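Local coordinates for protein coronin (Toxoplasma gondii, PDB 4OZU) that probably binds actin filaments, as coronins generally do, the part present here being its WD40-repeat beta-propeller domain, at residues A71-G77 against T114-K120; R92-A96 against I106-P110. One frame throughout, in Å; residues are numbered along the deposited sequence.

Interaction 1. Residues A71-G77 against T114-K120; sequences AVAKIKG and TGTTELK
Strands 73-75 and 118-119 pair in parallel, K74 opposite E118 (CA-CA 4.8 Å) and I75 opposite L119 (4.6 Å). Three near-linear backbone hydrogen bonds join them: K74 N to T117 O at 3.0 Å, L119 N to K74 O at 2.7 Å, and K76 N to L119 O at 2.7 Å. K74 and L119 each use both N and O, the parallel-strand alternation. Ahead of 118-119, T114-T117 forms a type I turn closed by T117 N to T114 O, 3.1 Å. T114 OG1 accepts T116 N at 3.2 Å, an ST turn, and T117 OG1 takes T114 N at 2.9 Å. On one face I75 CG1 meets L119 CB at 3.9 Å; on the other E118 extends (chi1 and chi2 t) until OE2 is 4.3 Å from K76 NZ, beyond salt-bridge range. The chain, having built strands 82-87, 94-99 and 104-108 of the next WD40-propeller blade, returns to add 118-119 beside 73-75, a short parallel pairing at one edge of a mixed sheet whose other edge is 40-41. Antiparallel strand 58-62 flanks 73-75 on its other side, A73 and I75 making backbone hydrogen bonds with I60 and L58 respectively, and K74 a cation-pi contact with W50.

Interaction 2. Residues R92-A96 against I106-P110; sequences RDILA and IWQLP
L95 is the apolar centre: with chi1 p and chi2 t, its CD2 lies 3.8 Å from W107 CB and 4.0 Å from L109 CD1. Across the sheet, I94 CG2 meets I106 CG2 at 3.9 Å and A96 CB meets I106 CD1 at 3.7 Å. The antiparallel axes of 94-96 and 106-108 approach to 4.7 Å, their N-to-C directions 154° apart. L95 and W107 form the hydrogen-bonded pair (L95 N to W107 O 3.1 Å, W107 N to L95 O 2.8 Å), flanked by non-hydrogen-bonded pairs I94-Q108 and A96-I106. Farther out, L109 N bonds to D93 O at 2.7 Å. At the polar edge D93 OD2 accepts Q108 NE2 at 3.2 Å and a water at 2.6 Å, which also donates to L109 O at 2.7 Å. This is a WD-repeat hairpin, strands 94-99 and 104-108 forming the middle of a four-stranded propeller blade between 82-87 and 124-126. W107 NE1 bonds to T97 OG1; L95, W107 and L109 pack on I75 of strand 73-75, whereas I94, A96 and I106 touch W138 of strand 133-138.

After the strands that precede it, the chain enters strand 73-75, the first side of interaction 1, then strand 82-87 and the hairpin of interaction 2. There 106-110 returns against 92-96, closing a short loop with nine residues between the segments. The chain then reaches 114-120, which closes the longer loop of interaction 1 with 36 residues between its segments. Interaction 2 lies wholly within that longer loop, and the two nest without crossing. Their centres lie about 12 Å apart and they touch: I75 CG2 is 3.3 Å from W107 CE2, and L119 CD2 is 3.5 Å from Q108 O. Together they join the mixed sheet containing 73-75 and 118-119 to the four-stranded blade containing the hairpin.

Interaction 1. Residues A71-G77 against T114-K120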
# COMPACT_ATOMS: atom_id res chain seq x y z
N ALA A 71 17.73 16.67 0.92
CA ALA A 71 18.33 16.06 2.10
C ALA A 71 17.80 14.65 2.28
O ALA A 71 16.60 14.45 2.51
CB ALA A 71 18.05 16.90 3.33
N VAL A 72 18.69 13.67 2.17
CA VAL A 72 18.33 12.27 2.34
C VAL A 72 18.91 11.74 3.64
O VAL A 72 20.12 11.56 3.77
CB VAL A 72 18.83 11.41 1.17
CG1 VAL A 72 18.35 9.98 1.31
CG2 VAL A 72 18.36 11.99 -0.16
N ALA A 73 18.04 11.53 4.62
CA ALA A 73 18.42 10.84 5.85
C ALA A 73 18.54 9.36 5.53
O ALA A 73 18.01 8.90 4.51
CB ALA A 73 17.40 11.09 6.94
N LYS A 74 19.24 8.61 6.37
CA LYS A 74 19.53 7.20 6.10
C LYS A 74 19.08 6.27 7.21
O LYS A 74 19.32 6.53 8.39
CB LYS A 74 21.02 7.00 5.86
CG LYS A 74 21.62 7.90 4.81
CD LYS A 74 21.10 7.58 3.42
CE LYS A 74 21.82 8.43 2.39
NZ LYS A 74 21.32 8.16 1.02
N ILE A 75 18.45 5.17 6.82
CA ILE A 75 18.14 4.10 7.74
C ILE A 75 18.92 2.86 7.31
O ILE A 75 18.75 2.38 6.19
CB ILE A 75 16.62 3.81 7.78
CG1 ILE A 75 15.87 5.03 8.31
CG2 ILE A 75 16.31 2.58 8.64
CD1 ILE A 75 14.36 4.87 8.36
N LYS A 76 19.79 2.37 8.19
CA LYS A 76 20.64 1.22 7.88
C LYS A 76 20.15 -0.02 8.64
O LYS A 76 18.99 -0.40 8.50
CB LYS A 76 22.10 1.54 8.22
CG LYS A 76 22.63 2.75 7.45
CD LYS A 76 24.13 2.95 7.68
CE LYS A 76 24.65 4.16 6.92
NZ LYS A 76 24.54 4.00 5.44
N GLY A 77 21.01 -0.67 9.42
CA GLY A 77 20.58 -1.80 10.23
C GLY A 77 20.41 -3.10 9.46
O GLY A 77 20.89 -4.15 9.90
N THR A 114 17.17 15.47 9.07
CA THR A 114 18.02 16.24 8.17
C THR A 114 18.87 15.30 7.32
O THR A 114 18.77 14.08 7.45
CB THR A 114 18.96 17.18 8.95
OG1 THR A 114 20.02 16.42 9.55
CG2 THR A 114 18.21 17.94 10.02
N GLY A 115 19.70 15.88 6.46
CA GLY A 115 20.56 15.10 5.58
C GLY A 115 21.66 14.35 6.31
O GLY A 115 22.31 13.49 5.72
N THR A 116 21.86 14.67 7.58
CA THR A 116 22.89 14.03 8.40
C THR A 116 22.29 13.03 9.39
O THR A 116 23.00 12.42 10.18
CB THR A 116 23.73 15.06 9.18
OG1 THR A 116 22.89 15.77 10.10
CG2 THR A 116 24.36 16.04 8.22
N THR A 117 20.97 12.87 9.34
CA THR A 117 20.29 11.90 10.18
C THR A 117 20.61 10.48 9.74
O THR A 117 20.51 10.15 8.56
CB THR A 117 18.76 12.10 10.16
OG1 THR A 117 18.45 13.39 10.70
CG2 THR A 117 18.05 11.02 10.96
N GLU A 118 21.01 9.65 10.70
CA GLU A 118 21.32 8.25 10.44
C GLU A 118 20.69 7.36 11.51
O GLU A 118 20.94 7.56 12.70
CB GLU A 118 22.83 8.03 10.40
CG GLU A 118 23.26 6.65 9.93
CD GLU A 118 24.75 6.43 10.08
OE1 GLU A 118 25.26 6.53 11.22
OE2 GLU A 118 25.42 6.17 9.06
N LEU A 119 19.88 6.41 11.07
CA LEU A 119 19.27 5.43 11.96
C LEU A 119 19.91 4.06 11.77
O LEU A 119 19.93 3.53 10.66
CB LEU A 119 17.77 5.34 11.68
CG LEU A 119 16.81 5.82 12.77
CD1 LEU A 119 17.10 7.25 13.17
CD2 LEU A 119 15.38 5.67 12.29
N LYS A 120 20.44 3.50 12.85
CA LYS A 120 21.07 2.18 12.81
C LYS A 120 20.33 1.17 13.67
O LYS A 120 20.30 -0.02 13.35
CB LYS A 120 22.53 2.27 13.27
CG LYS A 120 23.49 2.75 12.19
CD LYS A 120 24.94 2.55 12.62
CE LYS A 120 25.90 2.79 11.46
NZ LYS A 120 27.32 2.50 11.83

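Interaction 2. Residues R92-A96 against I106-P110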
# COMPACT_ATOMS: atom_id res chain seq x y z
N ARG A 92 3.72 9.52 12.89
CA ARG A 92 4.46 10.11 11.79
C ARG A 92 5.91 9.67 11.71
O ARG A 92 6.51 9.68 10.64
CB ARG A 92 4.41 11.63 11.88
CG ARG A 92 5.01 12.30 10.69
CD ARG A 92 4.11 13.37 10.13
NE ARG A 92 4.35 14.66 10.78
CZ ARG A 92 3.44 15.35 11.47
NH1 ARG A 92 2.20 14.89 11.61
NH2 ARG A 92 3.77 16.51 12.00
N ASP A 93 6.47 9.30 12.86
CA ASP A 93 7.90 8.99 12.96
C ASP A 93 8.18 7.49 12.93
O ASP A 93 9.34 7.08 13.04
CB ASP A 93 8.48 9.60 14.24
CG ASP A 93 7.71 9.22 15.49
OD1 ASP A 93 6.56 8.74 15.38
OD2 ASP A 93 8.25 9.43 16.60
N ILE A 94 7.13 6.68 12.79
CA ILE A 94 7.26 5.23 12.88
C ILE A 94 7.06 4.55 11.53
O ILE A 94 6.11 4.83 10.81
CB ILE A 94 6.25 4.65 13.89
CG1 ILE A 94 6.51 5.21 15.29
CG2 ILE A 94 6.29 3.12 13.90
CD1 ILE A 94 7.87 4.85 15.87
N LEU A 95 7.96 3.65 11.20
CA LEU A 95 7.79 2.85 10.00
C LEU A 95 8.38 1.47 10.21
O LEU A 95 9.12 1.23 11.17
CB LEU A 95 8.45 3.52 8.79
CG LEU A 95 9.97 3.70 8.83
CD1 LEU A 95 10.50 3.78 7.42
CD2 LEU A 95 10.37 4.95 9.61
N ALA A 96 8.03 0.56 9.31
CA ALA A 96 8.52 -0.80 9.34
C ALA A 96 9.15 -1.21 8.01
O ALA A 96 8.66 -0.85 6.95
CB ALA A 96 7.40 -1.75 9.69
N ILE A 106 11.24 -2.25 13.19
CA ILE A 106 10.41 -1.07 13.44
C ILE A 106 11.35 0.09 13.75
O ILE A 106 12.23 -0.02 14.60
CB ILE A 106 9.42 -1.27 14.61
CG1 ILE A 106 8.68 -2.60 14.49
CG2 ILE A 106 8.43 -0.11 14.66
CD1 ILE A 106 7.97 -2.81 13.18
N TRP A 107 11.15 1.20 13.04
CA TRP A 107 12.03 2.35 13.14
C TRP A 107 11.30 3.56 13.71
O TRP A 107 10.12 3.75 13.44
CB TRP A 107 12.58 2.70 11.76
CG TRP A 107 13.34 1.60 11.12
CD1 TRP A 107 12.88 0.75 10.16
CD2 TRP A 107 14.70 1.24 11.37
NE1 TRP A 107 13.88 -0.12 9.79
CE2 TRP A 107 15.01 0.16 10.52
CE3 TRP A 107 15.69 1.73 12.22
CZ2 TRP A 107 16.26 -0.45 10.51
CZ3 TRP A 107 16.94 1.13 12.21
CH2 TRP A 107 17.21 0.05 11.36
N GLN A 108 12.02 4.38 14.47
CA GLN A 108 11.50 5.65 14.95
C GLN A 108 12.42 6.80 14.53
O GLN A 108 13.53 6.93 15.04
CB GLN A 108 11.34 5.65 16.47
CG GLN A 108 10.64 6.88 17.01
CD GLN A 108 10.32 6.78 18.48
OE1 GLN A 108 11.00 6.08 19.23
NE2 GLN A 108 9.27 7.47 18.91
N LEU A 109 11.94 7.63 13.61
CA LEU A 109 12.71 8.79 13.15
C LEU A 109 12.81 9.85 14.23
O LEU A 109 11.93 9.96 15.09
CB LEU A 109 12.06 9.39 11.90
CG LEU A 109 12.10 8.50 10.65
CD1 LEU A 109 11.06 8.94 9.64
CD2 LEU A 109 13.49 8.52 10.03
N PRO A 110 13.89 10.65 14.21
CA PRO A 110 14.00 11.74 15.18
C PRO A 110 12.96 12.82 14.91
O PRO A 110 12.32 12.78 13.86
CB PRO A 110 15.42 12.28 14.95
CG PRO A 110 15.72 11.94 13.53
CD PRO A 110 15.03 10.63 13.28
O HOH W 1 10.28 10.96 16.96